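Local coordinates for cellulose biosynthesis protein BcsG (Salmonella typhimurium LT2, PDB 5OLT) that is required for cellulose biosynthesis, the crystallised part being its zinc-binding extramembrane domain, a member of the alkaline phosphatase family, at residues D60-N65 and V259-V264; H144-H149 and T212-L217; L170-G175 and L195-T200. One frame throughout, in Å; residues are numbered along the deposited sequence. Where two conformers were deposited one is given.

Interaction 1 (D60-N65 and V259-V264); sequences DLLVIN and VMVVVV
Met260 N donates to Asp60 O at 2.8 Å, the first of five backbone hydrogen bonds that join 60-65 to 259-264 as parallel strands. The donor strand switches at every bond, through Leu62 N to Met260 O, Val262 N to Leu62 O and Ile64 N to Val262 O (2.7 Å, N-H...O 173°), up to Val264 N on Ile64 O. Weaker CA-H...O contacts fill in between, such as Val259 CA to Asp60 O at 3.2 Å. The segment axes approach to 4.7 Å and are inclined at 15°. These are central strands of the mixed sheet in the alkaline phosphatase-like domain, with 60-66 continuing its hydrogen bonding to strand 210-216 on the other edge.

Apolar contacts line both faces of the pair. On the face of Leu61, Val63, Met260 and Val262, Leu61 and Met260 run side by side; Leu61 CD1 touches Met260 CG at 3.9 Å and also meets Val262 CG2. Helix 318-328 covers Met260 and Val262. On the face of Leu62, Ile64 and Val261, Ile64 CG1 stands anti to its carbonyl carbon (chi1 -63°), and CD1 beyond it lies 3.7 Å from Val261 CG1. Helix 191-203 packs here, against Leu62 and Val259.

Charge enters at Asp60, whose OD1 is hydrogen-bonded to Ser210 OG and whose OD2 forms a salt bridge with Arg257.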
loop_
_atom_site.group_PDB
_atom_site.type_symbol
_atom_site.label_atom_id
_atom_site.label_comp_id
_atom_site.label_asym_id
_atom_site.label_seq_id
_atom_site.Cartn_x
_atom_site.Cartn_y
_atom_site.Cartn_z
ATOM N N ASP A 60 0.925 13.994 11.624
ATOM C CA ASP A 60 1.424 12.619 11.661
ATOM C C ASP A 60 0.916 11.812 10.476
ATOM O O ASP A 60 -0.271 11.905 10.119
ATOM C CB ASP A 60 0.984 11.913 12.946
ATOM C CG ASP A 60 1.489 12.573 14.187
ATOM O OD1 ASP A 60 2.654 13.012 14.182
ATOM O OD2 ASP A 60 0.720 12.622 15.201
ATOM N N LEU A 61 1.820 11.070 9.834
ATOM C CA LEU A 61 1.472 10.078 8.799
ATOM C C LEU A 61 1.458 8.696 9.435
ATOM O O LEU A 61 2.412 8.320 10.131
ATOM C CB LEU A 61 2.493 10.110 7.635
ATOM C CG LEU A 61 2.333 8.967 6.623
ATOM C CD1 LEU A 61 1.056 9.128 5.819
ATOM C CD2 LEU A 61 3.499 8.906 5.642
ATOM N N LEU A 62 0.379 7.949 9.219
ATOM C CA LEU A 62 0.320 6.562 9.756
ATOM C C LEU A 62 -0.018 5.655 8.583
ATOM O O LEU A 62 -1.080 5.810 7.973
ATOM C CB LEU A 62 -0.765 6.487 10.836
ATOM C CG LEU A 62 -1.104 5.103 11.352
ATOM C CD1 LEU A 62 0.096 4.396 11.954
ATOM C CD2 LEU A 62 -2.243 5.204 12.362
ATOM N N VAL A 63 0.908 4.758 8.230
ATOM C CA VAL A 63 0.689 3.818 7.125
ATOM C C VAL A 63 0.361 2.459 7.733
ATOM O O VAL A 63 1.157 1.902 8.513
ATOM C CB VAL A 63 1.943 3.727 6.224
ATOM C CG1 VAL A 63 1.765 2.678 5.131
ATOM C CG2 VAL A 63 2.255 5.070 5.616
ATOM N N ILE A 64 -0.823 1.940 7.400
ATOM C CA ILE A 64 -1.347 0.709 7.980
ATOM C C ILE A 64 -1.268 -0.353 6.872
ATOM O O ILE A 64 -2.052 -0.321 5.907
ATOM C CB ILE A 64 -2.814 0.935 8.460
ATOM C CG1 ILE A 64 -2.833 1.996 9.577
ATOM C CG2 ILE A 64 -3.444 -0.380 8.911
ATOM C CD1 ILE A 64 -4.218 2.325 10.079
ATOM N N ASN A 65 -0.290 -1.271 6.978
ATOM C CA ASN A 65 0.033 -2.216 5.924
ATOM C C ASN A 65 -0.455 -3.594 6.366
ATOM O O ASN A 65 0.033 -4.151 7.345
ATOM C CB ASN A 65 1.563 -2.153 5.718
ATOM C CG ASN A 65 2.056 -3.030 4.604
ATOM O OD1 ASN A 65 1.493 -3.057 3.482
ATOM N ND2 ASN A 65 3.139 -3.731 4.875
ATOM N N VAL A 259 -3.790 14.111 11.254
ATOM C CA VAL A 259 -3.248 12.806 10.899
ATOM C C VAL A 259 -3.652 12.459 9.486
ATOM O O VAL A 259 -4.798 12.627 9.095
ATOM C CB VAL A 259 -3.696 11.686 11.864
ATOM C CG1 VAL A 259 -2.976 10.355 11.529
ATOM C CG2 VAL A 259 -3.417 12.022 13.327
ATOM N N MET A 260 -2.687 11.935 8.733
ATOM C CA MET A 260 -2.957 11.331 7.437
ATOM C C MET A 260 -2.812 9.836 7.611
ATOM O O MET A 260 -1.727 9.378 7.933
ATOM C CB MET A 260 -1.971 11.851 6.390
ATOM C CG MET A 260 -2.170 11.238 5.005
ATOM S SD MET A 260 -0.973 11.933 3.865
ATOM C CE MET A 260 -1.409 11.111 2.345
ATOM N N VAL A 261 -3.897 9.096 7.413
ATOM C CA VAL A 261 -3.889 7.620 7.547
ATOM C C VAL A 261 -3.976 7.013 6.162
ATOM O O VAL A 261 -4.834 7.378 5.365
ATOM C CB VAL A 261 -5.043 7.111 8.424
ATOM C CG1 VAL A 261 -5.025 5.581 8.454
ATOM C CG2 VAL A 261 -4.893 7.680 9.838
ATOM N N VAL A 262 -3.022 6.137 5.839
ATOM C CA VAL A 262 -3.015 5.403 4.575
ATOM C C VAL A 262 -3.160 3.930 4.912
ATOM O O VAL A 262 -2.341 3.403 5.675
ATOM C CB VAL A 262 -1.709 5.612 3.794
ATOM C CG1 VAL A 262 -1.753 4.786 2.500
ATOM C CG2 VAL A 262 -1.517 7.098 3.520
ATOM N N VAL A 263 -4.194 3.286 4.380
ATOM C CA VAL A 263 -4.363 1.856 4.553
ATOM C C VAL A 263 -3.963 1.223 3.230
ATOM O O VAL A 263 -4.557 1.556 2.192
ATOM C CB VAL A 263 -5.830 1.512 4.880
ATOM C CG1 VAL A 263 -6.038 -0.013 4.838
ATOM C CG2 VAL A 263 -6.158 2.073 6.240
ATOM N N VAL A 264 -2.991 0.306 3.230
ATOM C CA VAL A 264 -2.552 -0.319 1.968
ATOM C C VAL A 264 -2.155 -1.755 2.256
ATOM O O VAL A 264 -1.162 -2.026 2.962
ATOM C CB VAL A 264 -1.416 0.482 1.308
ATOM C CG1 VAL A 264 -0.340 0.829 2.327
ATOM C CG2 VAL A 264 -0.848 -0.178 0.043
#

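Interaction 2 (H144-H149 and T212-L217); sequences HLMMDH and TFFNLL
Met146, in the conformer described here, lays its terminal methyl over one face of the Phe214 ring: CE is 3.8 Å from the ring centroid and 22° off the normal, a CH-pi contact displaced toward the rim. The bend at chi3 (80°) turns CE onto the ring, while SD, farther off, makes an oblique Met-aromatic contact. Leu216 CD1 sits above the centre of the opposite face, so the phenyl is held between two aliphatic groups, with Asp148 N at its edge.

On the other side of the strands, Leu145 and Phe213 extend side by side, and Leu145 CD1 meets the ring edge in plane, 3.6 Å from Phe213 CD2. Back on the Met146 face, His144 CB rests 3.4 Å from Thr212 OG1, whose hydroxyl is hydrogen-bonded to Trp198 NE1.

Beyond the strands, Asp148 OD1 is gripped by two donors. Leu217 N donates to the syn lone pair of Asp148 OD1 (2.9 Å), and His149 ND1, with the oxygen nearly in the imidazole plane, reaches it at 3.3 Å. Leu217 CD2 covers one face of the His149 ring, 4.0 Å from its centroid, the two side chains crossing at about a right angle. The amide of Asn215 is hydrogen-bonded through ND2 to Glu266, a zinc ligand, making Asn215 a second-shell residue.

Backbone bonds from Phe213 N to His144 O through Asp148 N to Asn215 O (3.2 Å) set the parallel register. The side chain of Leu217 is about 5 Å from the zinc ion, and this site at the C-terminal ends of the parallel strands of the central sheet is placed as in the alkaline phosphatase family.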
loop_
_atom_site.group_PDB
_atom_site.type_symbol
_atom_site.label_atom_id
_atom_site.label_comp_id
_atom_site.label_asym_id
_atom_site.label_seq_id
_atom_site.Cartn_x
_atom_site.Cartn_y
_atom_site.Cartn_z
ATOM N N HIS A 144 8.809 5.878 12.904
ATOM C CA HIS A 144 8.414 4.837 13.846
ATOM C C HIS A 144 8.079 3.579 13.073
ATOM O O HIS A 144 7.507 3.643 11.975
ATOM C CB HIS A 144 7.190 5.224 14.703
ATOM C CG HIS A 144 7.401 6.416 15.593
ATOM N ND1 HIS A 144 8.209 6.375 16.705
ATOM C CD2 HIS A 144 6.832 7.647 15.588
ATOM C CE1 HIS A 144 8.171 7.544 17.320
ATOM N NE2 HIS A 144 7.352 8.340 16.655
ATOM N N LEU A 145 8.403 2.452 13.681
ATOM C CA LEU A 145 8.044 1.139 13.160
ATOM C C LEU A 145 7.237 0.450 14.239
ATOM O O LEU A 145 7.682 0.341 15.364
ATOM C CB LEU A 145 9.326 0.373 12.882
ATOM C CG LEU A 145 9.164 -1.082 12.466
ATOM C CD1 LEU A 145 8.380 -1.180 11.149
ATOM C CD2 LEU A 145 10.549 -1.719 12.350
ATOM N N MET A 146 6.074 -0.058 13.832
ATOM C CA MET A 146 5.125 -0.657 14.721
ATOM C C MET A 146 4.618 -1.921 14.070
ATOM O O MET A 146 4.394 -1.938 12.837
ATOM C CB MET A 146 3.975 0.346 14.878
ATOM C CG MET A 146 3.010 0.039 15.976
ATOM S SD MET A 146 2.157 1.565 16.437
ATOM C CE MET A 146 0.913 1.729 15.185
ATOM N N MET A 147 4.390 -2.970 14.870
ATOM C CA MET A 147 3.770 -4.190 14.314
ATOM C C MET A 147 2.832 -4.780 15.340
ATOM O O MET A 147 2.982 -4.528 16.560
ATOM C CB MET A 147 4.825 -5.245 13.925
ATOM C CG MET A 147 5.792 -4.771 12.855
ATOM S SD MET A 147 6.817 -6.081 12.177
ATOM C CE MET A 147 7.850 -5.093 11.073
ATOM N N ASP A 148 1.879 -5.591 14.876
ATOM C CA ASP A 148 1.069 -6.360 15.819
ATOM C C ASP A 148 1.630 -7.780 15.988
ATOM O O ASP A 148 0.949 -8.668 16.479
ATOM C CB ASP A 148 -0.416 -6.337 15.452
ATOM C CG ASP A 148 -0.717 -7.002 14.141
ATOM O OD1 ASP A 148 0.150 -7.674 13.570
ATOM O OD2 ASP A 148 -1.891 -6.844 13.660
ATOM N N HIS A 149 2.897 -7.968 15.606
ATOM C CA HIS A 149 3.546 -9.264 15.702
ATOM C C HIS A 149 5.043 -9.025 15.803
ATOM O O HIS A 149 5.501 -7.890 15.695
ATOM C CB HIS A 149 3.181 -10.116 14.466
ATOM C CG HIS A 149 3.694 -9.569 13.168
ATOM N ND1 HIS A 149 3.120 -8.529 12.459
ATOM C CD2 HIS A 149 4.781 -9.953 12.457
ATOM C CE1 HIS A 149 3.835 -8.311 11.359
ATOM N NE2 HIS A 149 4.844 -9.171 11.337
ATOM N N THR A 212 4.835 6.823 10.650
ATOM C CA THR A 212 4.840 5.495 11.227
ATOM C C THR A 212 4.458 4.466 10.179
ATOM O O THR A 212 3.458 4.628 9.470
ATOM C CB THR A 212 3.832 5.428 12.405
ATOM O OG1 THR A 212 4.245 6.357 13.386
ATOM C CG2 THR A 212 3.786 4.057 13.024
ATOM N N PHE A 213 5.258 3.392 10.119
ATOM C CA PHE A 213 4.952 2.199 9.349
ATOM C C PHE A 213 4.437 1.133 10.293
ATOM O O PHE A 213 5.148 0.727 11.235
ATOM C CB PHE A 213 6.213 1.712 8.626
ATOM C CG PHE A 213 5.982 0.514 7.760
ATOM C CD1 PHE A 213 5.241 0.656 6.581
ATOM C CD2 PHE A 213 6.478 -0.732 8.107
ATOM C CE1 PHE A 213 5.028 -0.452 5.754
ATOM C CE2 PHE A 213 6.248 -1.877 7.283
ATOM C CZ PHE A 213 5.506 -1.707 6.119
ATOM N N PHE A 214 3.204 0.687 10.056
ATOM C CA PHE A 214 2.557 -0.285 10.930
ATOM C C PHE A 214 2.172 -1.522 10.115
ATOM O O PHE A 214 1.388 -1.389 9.171
ATOM C CB PHE A 214 1.307 0.383 11.554
ATOM C CG PHE A 214 0.431 -0.505 12.432
ATOM C CD1 PHE A 214 0.898 -1.681 13.077
ATOM C CD2 PHE A 214 -0.919 -0.141 12.627
ATOM C CE1 PHE A 214 0.060 -2.447 13.877
ATOM C CE2 PHE A 214 -1.746 -0.914 13.448
ATOM C CZ PHE A 214 -1.272 -2.063 14.064
ATOM N N ASN A 215 2.733 -2.696 10.453
ATOM C CA ASN A 215 2.414 -3.919 9.723
ATOM C C ASN A 215 1.552 -4.855 10.578
ATOM O O ASN A 215 1.835 -5.067 11.753
ATOM C CB ASN A 215 3.693 -4.636 9.242
ATOM C CG ASN A 215 3.370 -5.844 8.413
ATOM O OD1 ASN A 215 3.351 -6.962 8.921
ATOM N ND2 ASN A 215 3.119 -5.632 7.114
ATOM N N LEU A 216 0.469 -5.350 9.972
ATOM C CA LEU A 216 -0.574 -6.124 10.653
ATOM C C LEU A 216 -0.753 -7.502 10.049
ATOM O O LEU A 216 -1.009 -7.618 8.856
ATOM C CB LEU A 216 -1.959 -5.416 10.535
ATOM C CG LEU A 216 -2.102 -4.079 11.202
ATOM C CD1 LEU A 216 -1.431 -3.005 10.368
ATOM C CD2 LEU A 216 -3.577 -3.749 11.381
ATOM N N LEU A 217 -0.713 -8.516 10.900
ATOM C CA LEU A 217 -0.791 -9.913 10.504
ATOM C C LEU A 217 -2.098 -10.704 10.819
ATOM O O LEU A 217 -2.132 -11.903 10.540
ATOM C CB LEU A 217 0.378 -10.630 11.264
ATOM C CG LEU A 217 0.966 -11.872 10.631
ATOM C CD1 LEU A 217 1.628 -11.515 9.298
ATOM C CD2 LEU A 217 1.974 -12.520 11.576
#

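Interaction 3 (L170-G175 and L195-T200); sequences LMNQSG and LNRWLT
Met171 and Asn172, in an irregular loop, pass one side of helical residues Arg197 and Trp198, with CA atoms 8.6 Å apart for Met171 and Trp198, so side chains must bridge the gap. Arg197 does most of this. Its CG is anti to the backbone N (chi1 173°), a bend at chi3 (-67°) places NE, and the guanidinium meets Ser174 end-on. NH1 and NH2 both donate to the single atom Ser174 O, each at 2.8 Å, and this oxygen lies almost in the guanidinium plane. The two bonds differ at the acceptor: NH2 stands in the carbonyl plane, whereas NH1 is tilted 28° from it.

A second acceptor is Asn172 O, 2.9 Å from Arg197 NH1. It too lies close to the guanidinium plane, but NH1 stands well above the carbonyl plane of Asn172. NH1 thus spans two carbonyls of the loop, which would offer partial negative charge to the cation; neither segment supplies a carboxylate.

The loop itself is braced by Asn172, whose OD1 accepts from Ser174 N at 2.9 Å and from Ser174 OG at 3.0 Å. Gln173 donates through NE2 to Met147 O and His149 O.

Nearer the sheet, in the conformer given, Met171 SD loosely approaches the edge of the Trp198 indole, 4.4 Å from CD1.

The backbone N two residues after Asn172 bonding to its OD1 defines an Asx turn, and the Arg197 guanidinium clasps that turn to helix 191-203 at the surface of the domain.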
loop_
_atom_site.group_PDB
_atom_site.type_symbol
_atom_site.label_atom_id
_atom_site.label_comp_id
_atom_site.label_asym_id
_atom_site.label_seq_id
_atom_site.Cartn_x
_atom_site.Cartn_y
_atom_site.Cartn_z
ATOM N N LEU A 170 11.586 -1.613 16.792
ATOM C CA LEU A 170 10.188 -1.942 16.862
ATOM C C LEU A 170 9.586 -1.291 18.120
ATOM O O LEU A 170 10.152 -1.442 19.228
ATOM C CB LEU A 170 10.087 -3.456 16.876
ATOM C CG LEU A 170 8.739 -4.100 16.853
ATOM C CD1 LEU A 170 7.992 -3.658 15.576
ATOM C CD2 LEU A 170 8.925 -5.619 16.858
ATOM N N MET A 171 8.443 -0.597 17.976
ATOM C CA MET A 171 7.807 0.037 19.131
ATOM C C MET A 171 7.471 -1.007 20.190
ATOM O O MET A 171 7.191 -2.173 19.879
ATOM C CB MET A 171 6.571 0.835 18.730
ATOM C CG MET A 171 6.923 2.110 17.983
ATOM S SD MET A 171 5.531 3.186 17.600
ATOM C CE MET A 171 4.699 3.299 19.196
ATOM N N ASN A 172 7.564 -0.584 21.447
ATOM C CA ASN A 172 7.327 -1.459 22.586
ATOM C C ASN A 172 6.003 -2.239 22.450
ATOM O O ASN A 172 4.949 -1.636 22.253
ATOM C CB ASN A 172 7.296 -0.614 23.858
ATOM C CG ASN A 172 7.012 -1.439 25.108
ATOM O OD1 ASN A 172 7.437 -2.592 25.217
ATOM N ND2 ASN A 172 6.296 -0.838 26.066
ATOM N N GLN A 173 6.097 -3.551 22.598
ATOM C CA GLN A 173 4.956 -4.451 22.571
ATOM C C GLN A 173 4.622 -5.050 23.948
ATOM O O GLN A 173 3.664 -5.811 24.069
ATOM C CB GLN A 173 5.241 -5.572 21.572
ATOM C CG GLN A 173 5.290 -5.047 20.131
ATOM C CD GLN A 173 5.669 -6.113 19.135
ATOM O OE1 GLN A 173 6.460 -7.011 19.428
ATOM N NE2 GLN A 173 5.160 -5.981 17.922
ATOM N N SER A 174 5.415 -4.725 24.978
ATOM C CA SER A 174 5.161 -5.270 26.328
ATOM C C SER A 174 3.793 -4.840 26.813
ATOM O O SER A 174 3.410 -3.673 26.639
ATOM C CB SER A 174 6.193 -4.758 27.349
ATOM O OG SER A 174 7.502 -5.083 26.951
ATOM N N GLY A 175 3.060 -5.765 27.442
ATOM C CA GLY A 175 1.785 -5.416 28.049
ATOM C C GLY A 175 0.613 -5.374 27.083
ATOM O O GLY A 175 -0.501 -5.121 27.504
ATOM N N LEU A 195 -2.813 0.548 18.288
ATOM C CA LEU A 195 -3.094 1.884 17.749
ATOM C C LEU A 195 -3.297 2.873 18.899
ATOM O O LEU A 195 -2.867 4.011 18.788
ATOM C CB LEU A 195 -4.322 1.857 16.829
ATOM C CG LEU A 195 -4.019 1.211 15.480
ATOM C CD1 LEU A 195 -5.340 0.770 14.825
ATOM C CD2 LEU A 195 -3.259 2.197 14.573
ATOM N N ASN A 196 -3.967 2.452 19.964
ATOM C CA ASN A 196 -4.164 3.358 21.106
ATOM C C ASN A 196 -2.844 3.702 21.799
ATOM O O ASN A 196 -2.657 4.847 22.254
ATOM C CB ASN A 196 -5.164 2.780 22.078
ATOM C CG ASN A 196 -6.592 3.067 21.655
ATOM O OD1 ASN A 196 -6.881 4.073 20.993
ATOM N ND2 ASN A 196 -7.503 2.196 22.054
ATOM N N ARG A 197 -1.934 2.740 21.857
ATOM C CA ARG A 197 -0.594 2.986 22.402
ATOM C C ARG A 197 0.142 4.000 21.528
ATOM O O ARG A 197 0.780 4.932 22.007
ATOM C CB ARG A 197 0.182 1.667 22.536
ATOM C CG ARG A 197 1.642 1.899 22.939
ATOM C CD ARG A 197 2.338 0.602 23.290
ATOM N NE ARG A 197 1.785 0.012 24.522
ATOM C CZ ARG A 197 2.251 -1.082 25.117
ATOM N NH1 ARG A 197 3.302 -1.730 24.627
ATOM N NH2 ARG A 197 1.667 -1.510 26.243
ATOM N N TRP A 198 0.034 3.850 20.202
ATOM C CA TRP A 198 0.614 4.809 19.284
ATOM C C TRP A 198 0.037 6.221 19.513
ATOM O O TRP A 198 0.783 7.212 19.570
ATOM C CB TRP A 198 0.338 4.333 17.844
ATOM C CG TRP A 198 0.745 5.296 16.788
ATOM C CD1 TRP A 198 1.988 5.423 16.246
ATOM C CD2 TRP A 198 -0.066 6.292 16.171
ATOM N NE1 TRP A 198 2.009 6.433 15.331
ATOM C CE2 TRP A 198 0.761 6.997 15.255
ATOM C CE3 TRP A 198 -1.415 6.657 16.286
ATOM C CZ2 TRP A 198 0.280 8.034 14.458
ATOM C CZ3 TRP A 198 -1.884 7.705 15.511
ATOM C CH2 TRP A 198 -1.034 8.388 14.614
ATOM N N LEU A 199 -1.277 6.302 19.680
ATOM C CA LEU A 199 -1.976 7.593 19.830
ATOM C C LEU A 199 -1.572 8.312 21.127
ATOM O O LEU A 199 -1.401 9.519 21.132
ATOM C CB LEU A 199 -3.497 7.405 19.774
ATOM C CG LEU A 199 -4.307 8.715 19.796
ATOM C CD1 LEU A 199 -3.910 9.693 18.683
ATOM C CD2 LEU A 199 -5.796 8.365 19.717
ATOM N N THR A 200 -1.415 7.576 22.219
ATOM C CA THR A 200 -0.938 8.188 23.484
ATOM C C THR A 200 0.494 8.734 23.277
ATOM O O THR A 200 0.807 9.867 23.679
ATOM C CB THR A 200 -0.895 7.184 24.652
ATOM O OG1 THR A 200 0.163 6.246 24.430
ATOM C CG2 THR A 200 -2.247 6.438 24.839
#

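How the interactions relate
From the N terminus, segment 60-65 comes first, and its partner in interaction 1, segment 259-264, arrives only after 193 intervening residues. Inside that long loop, 144-149 and 212-217 close interaction 2. Nested further in, between 144-149 and 212-217, lies interaction 3, joining 170-175 to 195-200; none of the closures cross. Interactions 1 and 2 belong to one sheet, since strands 60-66 and 210-216 are neighbours, with Val63 O and Phe214 N 2.8 Å apart. Interaction 3 ties a surface loop to helix 191-203, which packs on that sheet: Leu195 and Trp198 touch Leu62, and Trp198 also meets Met146. The loop itself follows the edge strand, Met171 N lying 2.9 Å from Leu145 O.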